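Local coordinates for pyruvate kinase 1 (Trypanosoma brucei brucei, PDB 4KCV), which catalyses the transfer of a phosphoryl group from phosphoenolpyruvate to ADP, giving pyruvate and ATP in the last step of glycolysis, at residues N22-T27 with V328-E333; S212-A217 with I236-E241; I259-G264 with K291-A296; V476-H481 with N491-I496. All coordinates share one frame; numbering follows the deposited sequence.

Contact 1 (N22-T27 with V328-E333); sequences NRIVCT and VMLSGE. With AKG (2-oxoglutaric acid), chain E.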
# COMPACT_ATOMS: atom_id res chain seq x y z
N ASN A 22 -7.12 -17.55 20.85
CA ASN A 22 -5.97 -17.52 21.74
C ASN A 22 -6.08 -18.52 22.89
O ASN A 22 -7.18 -19.05 23.18
CB ASN A 22 -5.74 -16.10 22.28
CG ASN A 22 -5.51 -15.09 21.17
OD1 ASN A 22 -6.43 -14.38 20.76
ND2 ASN A 22 -4.28 -15.04 20.66
N ARG A 23 -4.96 -18.74 23.57
CA ARG A 23 -4.81 -19.85 24.47
C ARG A 23 -4.32 -19.32 25.80
O ARG A 23 -3.61 -18.30 25.85
CB ARG A 23 -3.80 -20.87 23.91
CG ARG A 23 -4.28 -21.62 22.67
CD ARG A 23 -5.60 -22.35 22.95
NE ARG A 23 -6.20 -22.87 21.72
CZ ARG A 23 -7.29 -22.37 21.13
NH1 ARG A 23 -7.96 -21.35 21.68
NH2 ARG A 23 -7.75 -22.93 20.01
N ILE A 24 -4.73 -20.00 26.87
CA ILE A 24 -4.51 -19.53 28.21
C ILE A 24 -3.68 -20.55 29.00
O ILE A 24 -4.08 -21.73 29.15
CB ILE A 24 -5.85 -19.24 28.93
CG1 ILE A 24 -6.65 -18.17 28.14
CG2 ILE A 24 -5.60 -18.75 30.35
CD1 ILE A 24 -8.10 -18.01 28.60
N VAL A 25 -2.52 -20.09 29.48
CA VAL A 25 -1.66 -20.84 30.38
C VAL A 25 -1.96 -20.43 31.82
O VAL A 25 -1.93 -19.23 32.14
CB VAL A 25 -0.16 -20.52 30.07
CG1 VAL A 25 0.77 -21.35 30.92
CG2 VAL A 25 0.15 -20.76 28.61
N CYS A 26 -2.28 -21.41 32.68
CA CYS A 26 -2.48 -21.16 34.11
C CYS A 26 -1.45 -21.87 34.98
O CYS A 26 -1.21 -23.08 34.83
CB CYS A 26 -3.88 -21.63 34.55
SG CYS A 26 -5.19 -20.95 33.52
N THR A 27 -0.85 -21.10 35.90
CA THR A 27 0.01 -21.62 36.95
C THR A 27 -0.82 -22.30 38.05
O THR A 27 -1.78 -21.72 38.57
CB THR A 27 0.84 -20.49 37.57
OG1 THR A 27 1.51 -19.77 36.53
CG2 THR A 27 1.89 -21.02 38.60
N VAL A 328 -1.68 -16.08 26.44
CA VAL A 328 -1.46 -15.26 27.59
C VAL A 328 -1.46 -16.12 28.85
O VAL A 328 -1.97 -17.24 28.85
CB VAL A 328 -2.55 -14.18 27.71
CG1 VAL A 328 -2.32 -13.11 26.63
CG2 VAL A 328 -3.93 -14.82 27.56
N MET A 329 -0.89 -15.59 29.92
CA MET A 329 -0.54 -16.42 31.04
C MET A 329 -1.02 -15.80 32.35
O MET A 329 -1.09 -14.56 32.49
CB MET A 329 0.98 -16.67 31.09
CG MET A 329 1.41 -17.67 32.17
SD MET A 329 3.11 -18.24 31.97
CE MET A 329 3.88 -17.33 33.32
N LEU A 330 -1.34 -16.67 33.29
CA LEU A 330 -1.69 -16.28 34.62
C LEU A 330 -0.71 -16.97 35.58
O LEU A 330 -0.32 -18.14 35.37
CB LEU A 330 -3.14 -16.68 34.90
CG LEU A 330 -4.17 -15.95 34.02
CD1 LEU A 330 -5.53 -16.62 34.09
CD2 LEU A 330 -4.26 -14.48 34.46
N SER A 331 -0.26 -16.21 36.58
CA SER A 331 0.63 -16.75 37.61
C SER A 331 -0.10 -16.82 38.94
O SER A 331 -0.90 -17.73 39.17
CB SER A 331 1.91 -15.90 37.71
OG SER A 331 2.68 -16.04 36.52
N GLY A 332 0.18 -15.86 39.82
CA GLY A 332 -0.44 -15.86 41.16
C GLY A 332 -1.97 -15.84 41.08
O GLY A 332 -2.64 -16.38 41.96
N GLU A 333 -2.51 -15.29 39.99
CA GLU A 333 -3.97 -15.16 39.83
C GLU A 333 -4.67 -16.53 39.96
O GLU A 333 -5.76 -16.63 40.52
CB GLU A 333 -4.32 -14.55 38.46
CG GLU A 333 -3.77 -13.14 38.22
CD GLU A 333 -2.49 -13.12 37.40
OE1 GLU A 333 -1.60 -13.97 37.63
OE2 GLU A 333 -2.35 -12.22 36.54
C1 AKG E . 8.67 -13.46 34.94
O1 AKG E . 7.74 -12.74 34.52
O2 AKG E . 9.72 -12.91 35.35
C2 AKG E . 8.55 -15.01 34.91
O5 AKG E . 9.45 -15.75 35.37
C3 AKG E . 7.19 -15.57 34.48
C4 AKG E . 6.46 -16.09 35.72
C5 AKG E . 5.87 -14.92 36.52
O3 AKG E . 6.67 -14.10 37.03
O4 AKG E . 4.64 -14.88 36.63
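Thr-27 meets the carbonyl of Leu-330 twice, through its backbone N and through its hydroxyl. The hydroxyl bond is the shorter: OG1 of Thr-27 donates to O of Leu-330 over 2.7 Å, in the carbonyl plane and on a lone pair, whereas the amide reaches the same oxygen from a direction tilted off that plane. OG1 lies beside its own backbone N (chi1 -52°), which lets a single threonine use both donors on one acceptor. Arg-50 of the next strand is a further hydrogen-bond partner of this hydroxyl.

The remaining backbone bonds are those of two neighbouring parallel strands. N of Val-328 bonds O of Arg-23 at 3.0 Å, N of Val-25 returns to O of Val-328, and N of Leu-330 reaches O of Val-25 at 2.9 Å.

Apolar packing divides between two faces. On one, CG of Met-329 lies 3.9 Å from CB of Val-25, and the methionine runs on until CE touches C4 of the bound 2-oxoglutarate at 3.7 Å. On the other, CD1 of Leu-330 approaches CG2 of Ile-24 at 4.3 Å and SG of Cys-26 at 4.4 Å, beneath helix 340-356.

First and last strands of the eight-stranded barrel are joined here. Branched and apolar residues suit both buried faces, while the doubly gripped carbonyl ties down the strand ends at the mouth that holds the ligand.

Contact 2 (S212-A217 with I236-E241); sequences SFIRTA and IISKIE. With MG (magnesium ion), chain C; AKG (2-oxoglutaric acid), chain E.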
# COMPACT_ATOMS: atom_id res chain seq x y z
N SER A 212 14.03 -20.73 32.20
CA SER A 212 14.21 -19.42 32.82
C SER A 212 15.52 -18.75 32.40
O SER A 212 16.52 -19.43 32.09
CB SER A 212 14.13 -19.56 34.34
OG SER A 212 12.77 -19.74 34.75
N PHE A 213 15.49 -17.42 32.29
CA PHE A 213 16.72 -16.59 32.17
C PHE A 213 17.60 -16.99 30.97
O PHE A 213 18.85 -17.05 31.06
CB PHE A 213 17.52 -16.65 33.49
CG PHE A 213 18.53 -15.55 33.65
CD1 PHE A 213 18.13 -14.20 33.63
CD2 PHE A 213 19.87 -15.85 33.96
CE1 PHE A 213 19.07 -13.18 33.82
CE2 PHE A 213 20.81 -14.83 34.16
CZ PHE A 213 20.41 -13.49 34.08
N ILE A 214 16.97 -17.21 29.82
CA ILE A 214 17.72 -17.55 28.60
C ILE A 214 18.35 -16.31 27.98
O ILE A 214 17.64 -15.36 27.57
CB ILE A 214 16.83 -18.25 27.56
CG1 ILE A 214 16.40 -19.64 28.07
CG2 ILE A 214 17.58 -18.36 26.24
CD1 ILE A 214 17.54 -20.63 28.22
N ARG A 215 19.68 -16.32 27.86
CA ARG A 215 20.43 -15.13 27.40
C ARG A 215 21.04 -15.30 26.02
O ARG A 215 21.39 -14.32 25.37
CB ARG A 215 21.52 -14.78 28.40
CG ARG A 215 20.98 -14.25 29.70
CD ARG A 215 21.82 -14.74 30.86
NE ARG A 215 21.60 -16.16 31.13
CZ ARG A 215 22.53 -17.01 31.55
NH1 ARG A 215 23.77 -16.58 31.72
NH2 ARG A 215 22.23 -18.29 31.77
N THR A 216 21.26 -16.56 25.62
CA THR A 216 21.97 -16.87 24.39
C THR A 216 21.37 -18.13 23.79
O THR A 216 20.79 -18.97 24.52
CB THR A 216 23.50 -17.12 24.62
OG1 THR A 216 23.67 -18.34 25.35
CG2 THR A 216 24.17 -15.97 25.37
N ALA A 217 21.55 -18.30 22.48
CA ALA A 217 21.19 -19.54 21.80
C ALA A 217 21.95 -20.74 22.38
O ALA A 217 21.45 -21.87 22.36
CB ALA A 217 21.46 -19.43 20.30
N ILE A 236 11.05 -26.62 24.03
CA ILE A 236 11.69 -25.59 24.85
C ILE A 236 11.16 -24.19 24.53
O ILE A 236 11.35 -23.67 23.43
CB ILE A 236 13.21 -25.60 24.66
CG1 ILE A 236 13.78 -26.96 25.07
CG2 ILE A 236 13.86 -24.48 25.47
CD1 ILE A 236 15.23 -27.13 24.69
N ILE A 237 10.49 -23.60 25.51
CA ILE A 237 10.00 -22.25 25.40
C ILE A 237 10.93 -21.37 26.20
O ILE A 237 10.96 -21.48 27.41
CB ILE A 237 8.57 -22.13 26.00
CG1 ILE A 237 7.65 -23.19 25.40
CG2 ILE A 237 7.98 -20.75 25.73
CD1 ILE A 237 7.46 -23.05 23.91
N SER A 238 11.75 -20.56 25.52
CA SER A 238 12.75 -19.77 26.23
C SER A 238 12.11 -18.54 26.84
O SER A 238 11.35 -17.81 26.16
CB SER A 238 13.89 -19.35 25.30
OG SER A 238 14.64 -20.47 24.86
N LYS A 239 12.42 -18.30 28.12
CA LYS A 239 11.91 -17.13 28.82
C LYS A 239 12.89 -15.97 28.68
O LYS A 239 14.09 -16.09 29.03
CB LYS A 239 11.67 -17.45 30.30
CG LYS A 239 10.73 -18.64 30.50
CD LYS A 239 10.61 -19.06 31.97
CE LYS A 239 10.27 -17.89 32.90
NZ LYS A 239 10.44 -18.30 34.33
N ILE A 240 12.43 -14.90 28.05
CA ILE A 240 13.29 -13.73 27.84
C ILE A 240 13.16 -12.78 29.03
O ILE A 240 12.06 -12.29 29.34
CB ILE A 240 12.93 -13.00 26.52
CG1 ILE A 240 13.09 -13.94 25.33
CG2 ILE A 240 13.78 -11.75 26.33
CD1 ILE A 240 14.52 -14.43 25.07
N GLU A 241 14.25 -12.64 29.80
CA GLU A 241 14.16 -11.99 31.12
C GLU A 241 15.15 -10.86 31.36
O GLU A 241 15.11 -10.24 32.40
CB GLU A 241 14.29 -13.00 32.26
CG GLU A 241 13.57 -14.30 32.04
CD GLU A 241 13.28 -15.02 33.35
OE1 GLU A 241 12.68 -14.38 34.24
OE2 GLU A 241 13.58 -16.22 33.47
MG MG C . 11.10 -14.83 35.88
C1 AKG E . 8.67 -13.46 34.94
O1 AKG E . 7.74 -12.74 34.52
O2 AKG E . 9.72 -12.91 35.35
C2 AKG E . 8.55 -15.01 34.91
O5 AKG E . 9.45 -15.75 35.37
C3 AKG E . 7.19 -15.57 34.48
C4 AKG E . 6.46 -16.09 35.72
C5 AKG E . 5.87 -14.92 36.52
O3 AKG E . 6.67 -14.10 37.03
O4 AKG E . 4.64 -14.88 36.63
O HOH W 1 16.87 -13.38 29.10
O HOH W 2 12.66 -16.65 36.06
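NZ of Lys-239 is gripped by several groups: it donates to OG of Ser-212 at 2.8 Å, and NZ of Lys-239 also donates to the keto oxygen O5 of 2-oxoglutarate at 2.9 Å, with further bonds to Asp-84 and to a water. A lysine is long enough to span from the strand to the ligand, and its chain bends at chi3 (51°), carrying CD and CE past the Ser-212 hydroxyl. That hydroxyl is bonded in turn to the carbonyl of Thr-85, which fixes its position.

Glu-241 uses its two oxygens differently. OE1 binds the magnesium ion at 2.3 Å, together with O2 and O5 of 2-oxoglutarate, a water and Asp-265. OE2 accepts from N of Phe-213 on its anti side; the modelled separation of 2.5 Å is unusually short, so its exact value is doubtful. The water on the metal donates to OE2 as well, at 2.8 Å, so both oxygens are engaged and the carboxylate's rotation is restricted.

These groups sit where the fourth and fifth strands of the TIM barrel end, the rim on which this fold carries its ligands. Phe-213 there has a left-handed backbone (phi 58°, psi 44°), and the turn brings N of Ile-214 to O of Lys-239 at 3.2 Å. A second water bridges O of Ile-214, at 2.6 Å, to N of Glu-241.

Below the rim the contact becomes apolar. CG1 of Ile-214 rests on CB of Ser-238 at 3.7 Å, a small residue that leaves room for the branched one, and OG of Ser-238 bonds Ser-256.

Contact 3 (I259-G264 with K291-A296); sequences IMVARG and KPVICA. With AKG (2-oxoglutaric acid), chain E.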
# COMPACT_ATOMS: atom_id res chain seq x y z
N ILE A 259 8.75 -18.84 22.68
CA ILE A 259 9.29 -17.79 23.53
C ILE A 259 8.24 -17.39 24.56
O ILE A 259 7.02 -17.40 24.26
CB ILE A 259 9.67 -16.54 22.70
CG1 ILE A 259 10.86 -16.84 21.77
CG2 ILE A 259 9.99 -15.35 23.61
CD1 ILE A 259 12.15 -17.24 22.50
N MET A 260 8.68 -17.12 25.79
CA MET A 260 7.84 -16.40 26.74
C MET A 260 8.41 -15.03 27.00
O MET A 260 9.59 -14.90 27.30
CB MET A 260 7.72 -17.15 28.09
CG MET A 260 6.78 -16.45 29.08
SD MET A 260 7.03 -16.95 30.80
CE MET A 260 6.59 -18.68 30.66
N VAL A 261 7.58 -14.01 26.89
CA VAL A 261 8.00 -12.66 27.25
C VAL A 261 7.78 -12.52 28.73
O VAL A 261 6.65 -12.30 29.17
CB VAL A 261 7.17 -11.58 26.52
CG1 VAL A 261 7.59 -10.19 26.97
CG2 VAL A 261 7.32 -11.72 25.01
N ALA A 262 8.83 -12.81 29.51
CA ALA A 262 8.69 -12.97 30.95
C ALA A 262 8.82 -11.60 31.61
O ALA A 262 9.89 -11.22 32.07
CB ALA A 262 9.78 -13.92 31.47
N ARG A 263 7.73 -10.85 31.63
CA ARG A 263 7.80 -9.38 31.84
C ARG A 263 8.19 -8.97 33.26
O ARG A 263 8.65 -7.86 33.49
CB ARG A 263 6.47 -8.74 31.45
CG ARG A 263 6.11 -8.94 30.00
CD ARG A 263 4.87 -8.14 29.63
NE ARG A 263 3.74 -8.45 30.50
CZ ARG A 263 2.54 -7.90 30.40
NH1 ARG A 263 2.29 -7.01 29.44
NH2 ARG A 263 1.60 -8.20 31.28
N GLY A 264 7.94 -9.84 34.22
CA GLY A 264 8.19 -9.52 35.61
C GLY A 264 9.67 -9.35 35.86
O GLY A 264 10.13 -8.24 36.17
N LYS A 291 6.53 -19.32 15.29
CA LYS A 291 6.74 -20.01 16.55
C LYS A 291 5.91 -19.40 17.68
O LYS A 291 5.76 -18.18 17.76
CB LYS A 291 8.21 -20.01 16.94
CG LYS A 291 9.07 -20.89 16.02
CD LYS A 291 10.48 -21.01 16.54
CE LYS A 291 11.22 -22.16 15.85
NZ LYS A 291 12.70 -21.94 15.95
N PRO A 292 5.36 -20.26 18.55
CA PRO A 292 4.45 -19.82 19.61
C PRO A 292 5.09 -18.85 20.59
O PRO A 292 6.28 -18.94 20.90
CB PRO A 292 4.04 -21.14 20.30
CG PRO A 292 5.06 -22.16 19.85
CD PRO A 292 5.48 -21.73 18.47
N VAL A 293 4.34 -17.84 20.95
CA VAL A 293 4.83 -16.87 21.89
C VAL A 293 3.82 -16.63 23.00
O VAL A 293 2.61 -16.58 22.75
CB VAL A 293 5.29 -15.56 21.20
CG1 VAL A 293 4.13 -14.88 20.48
CG2 VAL A 293 5.95 -14.61 22.22
N ILE A 294 4.32 -16.59 24.24
CA ILE A 294 3.47 -16.41 25.43
C ILE A 294 3.76 -15.06 26.06
O ILE A 294 4.93 -14.72 26.30
CB ILE A 294 3.75 -17.50 26.49
CG1 ILE A 294 3.62 -18.90 25.85
CG2 ILE A 294 2.82 -17.32 27.69
CD1 ILE A 294 4.03 -20.05 26.74
N CYS A 295 2.72 -14.27 26.31
CA CYS A 295 2.88 -13.07 27.12
C CYS A 295 2.50 -13.38 28.59
O CYS A 295 1.50 -14.04 28.84
CB CYS A 295 2.02 -11.91 26.56
SG CYS A 295 2.20 -10.34 27.49
N ALA A 296 3.34 -12.96 29.52
CA ALA A 296 3.22 -13.37 30.94
C ALA A 296 3.33 -12.16 31.90
O ALA A 296 3.99 -11.16 31.59
CB ALA A 296 4.30 -14.40 31.29
C1 AKG E . 8.67 -13.46 34.94
O1 AKG E . 7.74 -12.74 34.52
O2 AKG E . 9.72 -12.91 35.35
C2 AKG E . 8.55 -15.01 34.91
O5 AKG E . 9.45 -15.75 35.37
C3 AKG E . 7.19 -15.57 34.48
C4 AKG E . 6.46 -16.09 35.72
C5 AKG E . 5.87 -14.92 36.52
O3 AKG E . 6.67 -14.10 37.03
O4 AKG E . 4.64 -14.88 36.63
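SD of Met-260 lies 3.8 Å from CB of Ala-296 and 3.9 Å from C3 of 2-oxoglutarate, forming an apolar floor beneath the ligand. The flexible thioether is put there by CG standing anti to the backbone N (chi1 -177°), and the small alanine leaves it space. Gly-264 binds the ligand directly, its N donating to O1 at 2.9 Å; having no side chain, it lets that oxygen come close.

Behind this shell, Arg-263 holds the neighbouring strand end. Its NE reaches O of Ala-296 at 2.9 Å from above the carbonyl plane, while SG of Cys-295 sits over one guanidinium face, 3.8 Å from CZ and offset toward the rim. A salt bridge to Asp-316 and bonds to Gln-279 and Thr-297 fix the guanidinium further. The carbonyl of Arg-263 also accepts from Arg-311 of a second subunit.

Deeper still, the backbones are joined in parallel: N of Ile-294 bonds O of Ile-259, and N of Val-261 bonds O of Ile-294, each at 2.8 Å. Beta-branched residues suit these extended strands, the sixth and seventh of the TIM barrel, whose C-terminal rim and following helix start form part of the ligand site.

Contact 4 (V476-H481 with N491-I496); sequences VVVVVH and NQTRLI. With FDP (2,6-di-O-phosphono-beta-D-fructofuranose), chain F.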
# COMPACT_ATOMS: atom_id res chain seq x y z
N VAL A 476 -18.20 -25.06 3.47
CA VAL A 476 -16.89 -25.38 2.89
C VAL A 476 -15.81 -25.39 3.98
O VAL A 476 -15.71 -24.48 4.79
CB VAL A 476 -16.51 -24.38 1.77
CG1 VAL A 476 -15.13 -24.72 1.20
CG2 VAL A 476 -17.54 -24.43 0.66
N VAL A 477 -15.03 -26.47 4.02
CA VAL A 477 -13.90 -26.60 4.94
C VAL A 477 -12.63 -26.69 4.10
O VAL A 477 -12.61 -27.40 3.08
CB VAL A 477 -14.03 -27.89 5.78
CG1 VAL A 477 -12.78 -28.12 6.60
CG2 VAL A 477 -15.23 -27.81 6.70
N VAL A 478 -11.55 -26.06 4.56
CA VAL A 478 -10.27 -26.12 3.83
C VAL A 478 -9.38 -27.22 4.45
O VAL A 478 -9.12 -27.20 5.64
CB VAL A 478 -9.53 -24.76 3.85
CG1 VAL A 478 -8.17 -24.87 3.11
CG2 VAL A 478 -10.39 -23.64 3.24
N VAL A 479 -9.00 -28.21 3.66
CA VAL A 479 -8.40 -29.43 4.21
C VAL A 479 -6.98 -29.65 3.65
O VAL A 479 -6.79 -29.69 2.42
CB VAL A 479 -9.25 -30.67 3.88
CG1 VAL A 479 -8.62 -31.91 4.51
CG2 VAL A 479 -10.71 -30.48 4.35
N VAL A 480 -6.02 -29.80 4.54
CA VAL A 480 -4.60 -29.81 4.16
C VAL A 480 -3.96 -31.13 4.60
O VAL A 480 -4.04 -31.51 5.76
CB VAL A 480 -3.85 -28.64 4.85
CG1 VAL A 480 -2.34 -28.70 4.55
CG2 VAL A 480 -4.45 -27.28 4.43
N HIS A 481 -3.37 -31.86 3.66
CA HIS A 481 -2.53 -33.03 3.99
C HIS A 481 -1.73 -33.40 2.76
O HIS A 481 -1.47 -32.53 1.91
CB HIS A 481 -3.38 -34.21 4.53
CG HIS A 481 -4.58 -34.59 3.64
ND1 HIS A 481 -4.44 -35.22 2.44
CD2 HIS A 481 -5.96 -34.44 3.84
CE1 HIS A 481 -5.66 -35.46 1.91
NE2 HIS A 481 -6.59 -34.99 2.76
N ASN A 491 1.50 -31.66 0.81
CA ASN A 491 1.69 -31.01 -0.48
C ASN A 491 0.36 -30.69 -1.16
O ASN A 491 0.34 -30.35 -2.34
CB ASN A 491 2.54 -31.88 -1.42
CG ASN A 491 1.77 -33.09 -1.96
OD1 ASN A 491 1.00 -33.75 -1.22
ND2 ASN A 491 1.98 -33.42 -3.25
N GLN A 492 -0.73 -30.74 -0.39
CA GLN A 492 -2.07 -30.75 -1.00
C GLN A 492 -3.08 -29.94 -0.15
O GLN A 492 -3.07 -30.01 1.08
CB GLN A 492 -2.58 -32.20 -1.16
CG GLN A 492 -3.97 -32.28 -1.78
CD GLN A 492 -4.49 -33.70 -1.89
OE1 GLN A 492 -5.27 -34.16 -1.04
NE2 GLN A 492 -4.08 -34.40 -2.92
N THR A 493 -3.94 -29.17 -0.83
CA THR A 493 -5.06 -28.45 -0.19
C THR A 493 -6.30 -28.76 -0.98
O THR A 493 -6.27 -28.72 -2.21
CB THR A 493 -4.89 -26.91 -0.26
OG1 THR A 493 -3.62 -26.53 0.28
CG2 THR A 493 -6.02 -26.20 0.52
N ARG A 494 -7.39 -29.06 -0.27
CA ARG A 494 -8.68 -29.29 -0.92
C ARG A 494 -9.74 -28.42 -0.28
O ARG A 494 -9.74 -28.21 0.94
CB ARG A 494 -9.11 -30.76 -0.80
CG ARG A 494 -8.18 -31.77 -1.45
CD ARG A 494 -8.79 -33.16 -1.36
NE ARG A 494 -8.73 -33.70 -0.01
CZ ARG A 494 -9.51 -34.68 0.45
NH1 ARG A 494 -10.55 -35.11 -0.28
NH2 ARG A 494 -9.29 -35.20 1.65
N LEU A 495 -10.71 -27.98 -1.07
CA LEU A 495 -11.91 -27.38 -0.49
C LEU A 495 -13.05 -28.37 -0.55
O LEU A 495 -13.38 -28.91 -1.63
CB LEU A 495 -12.28 -26.09 -1.22
CG LEU A 495 -11.57 -24.82 -0.70
CD1 LEU A 495 -10.03 -24.91 -0.85
CD2 LEU A 495 -12.10 -23.62 -1.45
N ILE A 496 -13.59 -28.68 0.62
CA ILE A 496 -14.58 -29.73 0.77
C ILE A 496 -15.84 -29.22 1.46
O ILE A 496 -15.77 -28.52 2.46
CB ILE A 496 -13.98 -30.90 1.57
CG1 ILE A 496 -12.95 -31.63 0.70
CG2 ILE A 496 -15.06 -31.88 1.99
CD1 ILE A 496 -12.06 -32.57 1.46
P1 FDP F . 0.80 -38.75 6.84
O1P FDP F . -0.42 -38.79 6.00
O2P FDP F . 0.48 -39.18 8.34
O3P FDP F . 1.94 -39.66 6.32
O1 FDP F . 3.57 -37.96 5.23
C1 FDP F . 2.47 -37.17 4.72
C2 FDP F . 1.83 -36.40 5.86
O2 FDP F . 1.45 -37.23 6.96
C3 FDP F . 0.67 -35.51 5.41
O3 FDP F . -0.50 -36.29 5.16
C4 FDP F . 0.49 -34.69 6.68
O4 FDP F . -0.25 -33.49 6.44
C5 FDP F . 1.94 -34.33 6.98
O5 FDP F . 2.76 -35.45 6.39
C6 FDP F . 2.15 -34.23 8.47
O6 FDP F . 3.48 -33.74 8.71
P2 FDP F . 3.80 -33.08 10.12
O4P FDP F . 2.95 -31.86 10.43
O5P FDP F . 3.57 -34.25 11.12
O6P FDP F . 5.32 -32.71 10.13
O HOH W 3 -6.13 -32.30 1.32
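Arg-494 lies across from Val-479, with CB of Arg-494 4.1 Å from O of Val-479. From CB the chain runs out extended through CD, then bends at chi3 (-73°). NE donates to a water at 3.2 Å, which itself donates to O of Val-479 and to OE1 of Gln-492, so the water links both strands. The planar end is covered on one face by CD1 of Ile-496, 3.4 Å above its centre; the same methyl touches CG2 of Val-479 at 3.8 Å. At the tip, NH2 gives a 2.9 Å hydrogen bond to NE2 of His-481, nearly in the ring plane, with ring and guanidinium turned 67° apart. NH1 makes a salt bridge with Asp-483 of a neighbouring subunit.

His-481 stands with CG between its backbone N and carbonyl carbon (chi1 51°), which swings the ring over toward Arg-494 and sets its face above the shared water. Arginine suits this place because its several N-H groups serve water, histidine and the adjoining chain together.

On the opposite face CG1 of Val-478 meets CG2 of Thr-493 at 3.6 Å, under helix 377-391.

Paired amides at Val-477 with Ile-496 and Val-479 with Arg-494 complete an antiparallel beta hairpin, whose outer strand pairs with a strand of that neighbouring subunit and so carries the sheet across the interface, with the fructose 2,6-bisphosphate site at the His-481 end.

Contacts 1, 2 and 3 belong to one eight-stranded parallel barrel. Contact 1 joins strands 23-27 and 327-330, closing the ring, and its two segments enclose contacts 2 and 3 in the sequence. Contact 2 lies on strand 235-240, next to strand 258-262 of contact 3, and strand 293-296 of contact 3 borders strand 327-330. Their centres are about 10 Å (2 and 3), 11 Å (1 and 3) and 18 Å (1 and 2) apart, and all three touch 2-oxoglutarate. Contact 4 follows later in the chain, about 32 to 37 Å away by centres, in the alpha/beta domain that binds fructose 2,6-bisphosphate; effector site and ligand-binding barrel are thus well separated, consistent with allosteric control.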